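Local structure of beta-1,4-mannanase (Aplysia kurodai, 3VUP) at residues L18-P24 with G56-W62; Y264-W270 with F294-G300. The protein probably hydrolyses beta-1,4-mannosidic bonds in mannan as a digestive-fluid enzyme of the sea hare, using a TIM-barrel catalytic domain. All coordinates share one frame. Residue numbers count along the deposited sequence, not the author numbering.

Contact 1. Residues L18-P24 with G56-W62; sequences LSGGNLP and GNSMRLW
Trp62, chi1 in m, lays one face of its indole against the ring of Pro24, with Pro24 CB 4.4 Å from Trp62 CD1. Strands 18-22 and 58-62 run parallel, their axes 4.8 Å apart at closest approach and inclined by 16°. The register pairs Gly20 with Ser58, Gly21 with Met59 and Asn22 with Arg60. Backbone bonds run from Asn57 N to Ser19 O (2.8 Å), Gly21 N to Ser58 O (3.2 Å), Arg60 N to Gly21 O (2.9 Å) and Leu23 N to Arg60 O (2.8 Å). After strand 18-22 a cis Leu23-Pro24 peptide bends the chain, yet Pro24 O still accepts Trp62 N at 2.9 Å. At the other end Asn57, chi1 p, accepts Ser19 N on OD1 (2.8 Å). Gly20 is extended, with phi/psi of 173/-135; a CB there would collide with Ser58 O, whereas its CA approaches that oxygen to 3.3 Å in a CA-H...O contact. On the Met59 face Leu23, chi1 t, packs its CB 3.9 Å from both Met59 SD and Leu61 CB, beside helix 324-338. On the opposite face Asn22 OD1 accepts Arg60 NH1 at 2.8 Å; the arginine extends through three t rotamers to salt bridges with Asp158 and Glu293. Linked through helix 36-53, the two strands form the first beta-alpha-beta unit of a TIM barrel, and the buried arginine beside Glu293, where related clan GH-A glycosidases carry their nucleophile, is consistent with a glycosidase active site.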
loop_
_atom_site.group_PDB
_atom_site.type_symbol
_atom_site.label_atom_id
_atom_site.label_comp_id
_atom_site.label_asym_id
_atom_site.label_seq_id
_atom_site.Cartn_x
_atom_site.Cartn_y
_atom_site.Cartn_z
ATOM N N LEU A 18 13.675 2.286 1.216
ATOM C CA LEU A 18 12.775 1.489 2.040
ATOM C C LEU A 18 12.899 0.015 1.676
ATOM O O LEU A 18 12.482 -0.403 0.596
ATOM C CB LEU A 18 11.333 1.964 1.865
ATOM C CG LEU A 18 11.098 3.450 2.154
ATOM C CD1 LEU A 18 9.671 3.839 1.834
ATOM C CD2 LEU A 18 11.407 3.769 3.600
ATOM N N SER A 19 13.473 -0.772 2.578
ATOM C CA SER A 19 13.750 -2.175 2.316
ATOM C C SER A 19 13.048 -3.053 3.339
ATOM O O SER A 19 13.226 -2.868 4.545
ATOM C CB SER A 19 15.254 -2.422 2.430
ATOM O OG SER A 19 15.526 -3.802 2.291
ATOM N N GLY A 20 12.262 -4.020 2.886
ATOM C CA GLY A 20 11.618 -4.896 3.837
ATOM C C GLY A 20 10.640 -5.803 3.141
ATOM O O GLY A 20 10.932 -6.377 2.086
ATOM N N GLY A 21 9.459 -5.935 3.724
ATOM C CA GLY A 21 8.489 -6.841 3.165
ATOM C C GLY A 21 7.079 -6.605 3.645
ATOM O O GLY A 21 6.809 -5.735 4.482
ATOM N N ASN A 22 6.183 -7.399 3.077
ATOM C CA ASN A 22 4.787 -7.465 3.469
ATOM C C ASN A 22 4.617 -8.586 4.472
ATOM O O ASN A 22 4.952 -9.731 4.157
ATOM C CB ASN A 22 3.929 -7.818 2.256
ATOM C CG ASN A 22 3.846 -6.710 1.240
ATOM O OD1 ASN A 22 2.873 -5.967 1.220
ATOM N ND2 ASN A 22 4.845 -6.614 0.358
ATOM N N LEU A 23 4.087 -8.274 5.650
ATOM C CA LEU A 23 3.858 -9.288 6.673
ATOM C C LEU A 23 3.205 -10.578 6.130
ATOM O O LEU A 23 3.768 -11.651 6.308
ATOM C CB LEU A 23 3.081 -8.687 7.848
ATOM C CG LEU A 23 2.818 -9.615 9.028
ATOM C CD1 LEU A 23 4.128 -9.966 9.717
ATOM C CD2 LEU A 23 1.849 -8.961 9.999
ATOM N N PRO A 24 2.039 -10.488 5.450
ATOM C CA PRO A 24 1.203 -9.312 5.175
ATOM C C PRO A 24 0.068 -9.166 6.184
ATOM O O PRO A 24 -0.623 -8.148 6.188
ATOM C CB PRO A 24 0.642 -9.607 3.784
ATOM C CG PRO A 24 0.796 -11.081 3.574
ATOM C CD PRO A 24 1.511 -11.676 4.754
ATOM N N GLY A 56 16.105 -5.085 7.526
ATOM C CA GLY A 56 14.988 -4.368 6.947
ATOM C C GLY A 56 14.657 -3.132 7.755
ATOM O O GLY A 56 14.963 -3.059 8.948
ATOM N N ASN A 57 14.005 -2.172 7.105
ATOM C CA ASN A 57 13.530 -0.969 7.777
ATOM C C ASN A 57 12.044 -0.692 7.550
ATOM O O ASN A 57 11.555 0.329 8.020
ATOM C CB ASN A 57 14.358 0.268 7.391
ATOM C CG ASN A 57 14.221 0.645 5.929
ATOM O OD1 ASN A 57 13.283 0.231 5.237
ATOM N ND2 ASN A 57 15.159 1.442 5.449
ATOM N N SER A 58 11.329 -1.576 6.848
ATOM C CA SER A 58 9.960 -1.302 6.367
ATOM C C SER A 58 9.080 -2.537 6.438
ATOM O O SER A 58 9.510 -3.587 5.954
ATOM C CB SER A 58 9.999 -0.918 4.885
ATOM O OG SER A 58 10.490 0.385 4.675
ATOM N N MET A 59 7.856 -2.405 6.945
ATOM C CA MET A 59 6.869 -3.482 6.949
ATOM C C MET A 59 5.531 -2.962 6.413
ATOM O O MET A 59 4.997 -2.003 6.978
ATOM C CB MET A 59 6.668 -3.982 8.385
ATOM C CG MET A 59 5.714 -5.157 8.540
ATOM S SD MET A 59 6.426 -6.758 8.127
ATOM C CE MET A 59 7.243 -7.193 9.663
ATOM N N ARG A 60 4.990 -3.601 5.379
ATOM C CA ARG A 60 3.624 -3.349 4.930
ATOM C C ARG A 60 2.755 -4.453 5.526
ATOM O O ARG A 60 3.133 -5.623 5.508
ATOM C CB ARG A 60 3.559 -3.374 3.404
ATOM C CG ARG A 60 2.153 -3.180 2.820
ATOM C CD ARG A 60 2.261 -2.916 1.342
ATOM N NE ARG A 60 1.019 -2.696 0.603
ATOM C CZ ARG A 60 0.472 -3.555 -0.255
ATOM N NH1 ARG A 60 0.950 -4.788 -0.400
ATOM N NH2 ARG A 60 -0.583 -3.174 -0.964
ATOM N N LEU A 61 1.601 -4.088 6.076
ATOM C CA LEU A 61 0.675 -5.081 6.622
ATOM C C LEU A 61 -0.744 -4.557 6.474
ATOM O O LEU A 61 -0.972 -3.346 6.394
ATOM C CB LEU A 61 0.997 -5.447 8.075
ATOM C CG LEU A 61 0.569 -4.502 9.201
ATOM C CD1 LEU A 61 0.846 -5.156 10.543
ATOM C CD2 LEU A 61 1.281 -3.165 9.120
ATOM N N TRP A 62 -1.689 -5.481 6.397
ATOM C CA TRP A 62 -3.034 -5.148 5.963
ATOM C C TRP A 62 -3.991 -5.077 7.142
ATOM O O TRP A 62 -3.936 -5.907 8.053
ATOM C CB TRP A 62 -3.532 -6.165 4.950
ATOM C CG TRP A 62 -2.750 -6.259 3.661
ATOM C CD1 TRP A 62 -1.515 -5.748 3.365
ATOM C CD2 TRP A 62 -3.179 -6.958 2.505
ATOM N NE1 TRP A 62 -1.167 -6.072 2.069
ATOM C CE2 TRP A 62 -2.178 -6.825 1.523
ATOM C CE3 TRP A 62 -4.337 -7.673 2.191
ATOM C CZ2 TRP A 62 -2.295 -7.405 0.253
ATOM C CZ3 TRP A 62 -4.456 -8.240 0.950
ATOM C CH2 TRP A 62 -3.438 -8.113 -0.007
#

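Contact 2. Residues Y264-W270 with F294-G300; sequences YSWQGKW and FWEQDGG. With SO4 (sulfate ion), chain F.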
loop_
_atom_site.group_PDB
_atom_site.type_symbol
_atom_site.label_atom_id
_atom_site.label_comp_id
_atom_site.label_asym_id
_atom_site.label_seq_id
_atom_site.Cartn_x
_atom_site.Cartn_y
_atom_site.Cartn_z
ATOM N N TYR A 264 5.041 -9.135 -10.681
ATOM C CA TYR A 264 5.167 -10.580 -10.700
ATOM C C TYR A 264 5.272 -11.047 -12.143
ATOM O O TYR A 264 4.560 -10.561 -13.021
ATOM C CB TYR A 264 3.932 -11.213 -10.069
ATOM C CG TYR A 264 3.717 -10.907 -8.606
ATOM C CD1 TYR A 264 4.360 -11.649 -7.621
ATOM C CD2 TYR A 264 2.861 -9.890 -8.203
ATOM C CE1 TYR A 264 4.151 -11.404 -6.286
ATOM C CE2 TYR A 264 2.651 -9.630 -6.859
ATOM C CZ TYR A 264 3.293 -10.400 -5.902
ATOM O OH TYR A 264 3.088 -10.198 -4.556
ATOM N N SER A 265 6.148 -12.010 -12.386
ATOM C CA SER A 265 6.168 -12.679 -13.678
ATOM C C SER A 265 4.947 -13.589 -13.813
ATOM O O SER A 265 4.343 -13.976 -12.807
ATOM C CB SER A 265 7.473 -13.464 -13.885
ATOM O OG SER A 265 7.665 -14.483 -12.913
ATOM N N TRP A 266 4.582 -13.899 -15.055
ATOM C CA TRP A 266 3.488 -14.812 -15.343
ATOM C C TRP A 266 4.041 -15.955 -16.168
ATOM O O TRP A 266 4.665 -15.724 -17.210
ATOM C CB TRP A 266 2.375 -14.100 -16.115
ATOM C CG TRP A 266 1.361 -15.040 -16.695
ATOM C CD1 TRP A 266 1.144 -15.295 -18.015
ATOM C CD2 TRP A 266 0.439 -15.865 -15.969
ATOM N NE1 TRP A 266 0.130 -16.213 -18.160
ATOM C CE2 TRP A 266 -0.322 -16.577 -16.918
ATOM C CE3 TRP A 266 0.174 -16.062 -14.608
ATOM C CZ2 TRP A 266 -1.319 -17.483 -16.552
ATOM C CZ3 TRP A 266 -0.824 -16.956 -14.245
ATOM C CH2 TRP A 266 -1.556 -17.655 -15.213
ATOM N N GLN A 267 3.845 -17.182 -15.688
ATOM C CA GLN A 267 4.357 -18.365 -16.368
ATOM C C GLN A 267 5.851 -18.215 -16.651
ATOM O O GLN A 267 6.355 -18.611 -17.701
ATOM C CB GLN A 267 3.553 -18.664 -17.637
ATOM C CG GLN A 267 2.086 -18.917 -17.336
ATOM C CD GLN A 267 1.307 -19.383 -18.550
ATOM O OE1 GLN A 267 1.729 -19.186 -19.687
ATOM N NE2 GLN A 267 0.161 -20.007 -18.312
ATOM N N GLY A 268 6.548 -17.635 -15.679
ATOM C CA GLY A 268 7.987 -17.489 -15.753
ATOM C C GLY A 268 8.497 -16.276 -16.509
ATOM O O GLY A 268 9.709 -16.073 -16.575
ATOM N N LYS A 269 7.600 -15.472 -17.071
ATOM C CA LYS A 269 8.008 -14.374 -17.945
ATOM C C LYS A 269 7.549 -13.015 -17.445
ATOM O O LYS A 269 6.386 -12.833 -17.082
ATOM C CB LYS A 269 7.456 -14.592 -19.353
ATOM C CG LYS A 269 7.968 -15.852 -20.017
ATOM C CD LYS A 269 7.351 -16.027 -21.395
ATOM C CE LYS A 269 7.926 -17.235 -22.119
ATOM N NZ LYS A 269 7.395 -17.369 -23.507
ATOM N N TRP A 270 8.468 -12.056 -17.450
ATOM C CA TRP A 270 8.122 -10.667 -17.157
ATOM C C TRP A 270 7.319 -10.082 -18.311
ATOM O O TRP A 270 7.652 -10.314 -19.474
ATOM C CB TRP A 270 9.382 -9.832 -16.957
ATOM C CG TRP A 270 10.181 -10.199 -15.755
ATOM C CD1 TRP A 270 11.450 -10.699 -15.734
ATOM C CD2 TRP A 270 9.771 -10.078 -14.390
ATOM N NE1 TRP A 270 11.858 -10.896 -14.436
ATOM C CE2 TRP A 270 10.844 -10.528 -13.593
ATOM C CE3 TRP A 270 8.604 -9.629 -13.763
ATOM C CZ2 TRP A 270 10.785 -10.541 -12.203
ATOM C CZ3 TRP A 270 8.542 -9.653 -12.383
ATOM C CH2 TRP A 270 9.631 -10.103 -11.615
ATOM N N PHE A 294 6.790 -8.430 -4.539
ATOM C CA PHE A 294 7.436 -9.332 -5.479
ATOM C C PHE A 294 7.890 -10.552 -4.693
ATOM O O PHE A 294 8.019 -10.483 -3.465
ATOM C CB PHE A 294 8.645 -8.676 -6.167
ATOM C CG PHE A 294 9.737 -8.225 -5.223
ATOM C CD1 PHE A 294 10.814 -9.048 -4.915
ATOM C CD2 PHE A 294 9.698 -6.955 -4.665
ATOM C CE1 PHE A 294 11.817 -8.619 -4.066
ATOM C CE2 PHE A 294 10.701 -6.515 -3.816
ATOM C CZ PHE A 294 11.766 -7.351 -3.516
ATOM N N TRP A 295 8.135 -11.660 -5.388
ATOM C CA TRP A 295 8.747 -12.820 -4.753
ATOM C C TRP A 295 9.414 -13.715 -5.782
ATOM O O TRP A 295 9.143 -13.616 -6.978
ATOM C CB TRP A 295 7.787 -13.610 -3.855
ATOM C CG TRP A 295 6.558 -14.198 -4.491
ATOM C CD1 TRP A 295 6.159 -14.140 -5.799
ATOM C CD2 TRP A 295 5.568 -14.953 -3.800
ATOM N NE1 TRP A 295 4.957 -14.800 -5.950
ATOM C CE2 TRP A 295 4.572 -15.295 -4.731
ATOM C CE3 TRP A 295 5.412 -15.339 -2.470
ATOM C CZ2 TRP A 295 3.450 -16.045 -4.374
ATOM C CZ3 TRP A 295 4.304 -16.075 -2.115
ATOM C CH2 TRP A 295 3.329 -16.414 -3.061
ATOM N N GLU A 296 10.287 -14.596 -5.310
ATOM C CA GLU A 296 11.125 -15.370 -6.209
ATOM C C GLU A 296 10.335 -16.348 -7.079
ATOM O O GLU A 296 10.679 -16.559 -8.243
ATOM C CB GLU A 296 12.208 -16.102 -5.411
ATOM C CG GLU A 296 13.204 -16.864 -6.273
ATOM C CD GLU A 296 14.378 -17.456 -5.496
ATOM O OE1 GLU A 296 14.830 -18.554 -5.868
ATOM O OE2 GLU A 296 14.898 -16.824 -4.559
ATOM N N GLN A 297 9.274 -16.936 -6.536
ATOM C CA GLN A 297 8.543 -17.929 -7.315
ATOM C C GLN A 297 7.905 -17.338 -8.577
ATOM O O GLN A 297 7.626 -18.067 -9.525
ATOM C CB GLN A 297 7.498 -18.668 -6.482
ATOM C CG GLN A 297 6.315 -17.847 -6.060
ATOM C CD GLN A 297 5.148 -18.735 -5.715
ATOM O OE1 GLN A 297 5.207 -19.496 -4.746
ATOM N NE2 GLN A 297 4.090 -18.672 -6.523
ATOM N N ASP A 298 7.687 -16.024 -8.590
ATOM C CA ASP A 298 7.247 -15.323 -9.794
ATOM C C ASP A 298 8.218 -14.177 -10.067
ATOM O O ASP A 298 7.827 -13.011 -10.208
ATOM C CB ASP A 298 5.812 -14.823 -9.665
ATOM C CG ASP A 298 4.818 -15.961 -9.513
ATOM O OD1 ASP A 298 4.608 -16.712 -10.497
ATOM O OD2 ASP A 298 4.251 -16.114 -8.407
ATOM N N GLY A 299 9.497 -14.534 -10.136
ATOM C CA GLY A 299 10.574 -13.579 -10.322
ATOM C C GLY A 299 11.307 -13.724 -11.644
ATOM O O GLY A 299 12.427 -13.240 -11.788
ATOM N N GLY A 300 10.677 -14.377 -12.616
ATOM C CA GLY A 300 11.220 -14.452 -13.960
ATOM C C GLY A 300 12.564 -15.141 -14.073
ATOM O O GLY A 300 13.260 -14.963 -15.067
HETATM S S SO4 F . 9.942 -16.607 -2.453
HETATM O O1 SO4 F . 8.723 -16.346 -1.729
HETATM O O2 SO4 F . 10.681 -15.467 -2.071
HETATM O O3 SO4 F . 10.720 -17.651 -1.821
HETATM O O4 SO4 F . 9.583 -17.040 -3.794
HETATM O O HOH W 1 6.113 -16.653 -12.993
HETATM O O HOH W 2 2.945 -17.490 -12.890
HETATM O O HOH W 3 12.611 -14.757 -17.827
HETATM O O HOH W 4 14.427 -12.265 -14.992
#
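Two loops at the C-terminal ends of neighbouring TIM-barrel strands, 259-262 and 289-293, clasp each other here. Direct hydrogen bonding centres on Ser265: its N donates to Asp298 O (2.9 Å), and its OG accepts Gly300 N (3.0 Å). Beyond it a type I' turn from Trp266 to Lys269 carries Gly268, whose O lies 3.4 Å from Gly300 CA. Among the aromatic rings, Tyr264 turns its edge to the face of Trp295, with ring centroids 5.1 Å apart and planes at 80°, while its OH bonds to Glu293. Trp295 NE1 in turn donates to Asp298 OD2 (2.9 Å). Gly300 has positive phi, and a CB would collide with Trp270 NE1. A sulfate, probably from the crystallisation liquor, accepts Gln297 N on O4 at 2.8 Å. Water completes the clasp: water 1 joins Ser265 OG, Gly268 N and Asp298 OD1, and water 4 accepts Trp270 NE1 at 3.0 Å while donating to Gly300 O at 2.9 Å.

How the contacts relate
Contact 1 belongs to the barrel wall and contact 2 to the loops beyond its C-terminal rim, their centres about 20 Å apart and their nearest atoms about 6 Å apart. Every touching residue of contact 1 is buried, and its partners meet through regular parallel-strand bonds; contact 2 is only partly buried and relies on a serine, one edge-to-face aromatic pair and bridging waters. Different strands feed them, yet Glu293 connects both, meeting Arg60 from 56-62 and Tyr264 from 264-270. Trp322 likewise touches Pro24 of the one and Trp295 of the other. The side chains of Trp62 and Tyr264 each lie close to bound TRS, probably from the crystallisation liquor, consistent with both contacts bordering the active-site pocket.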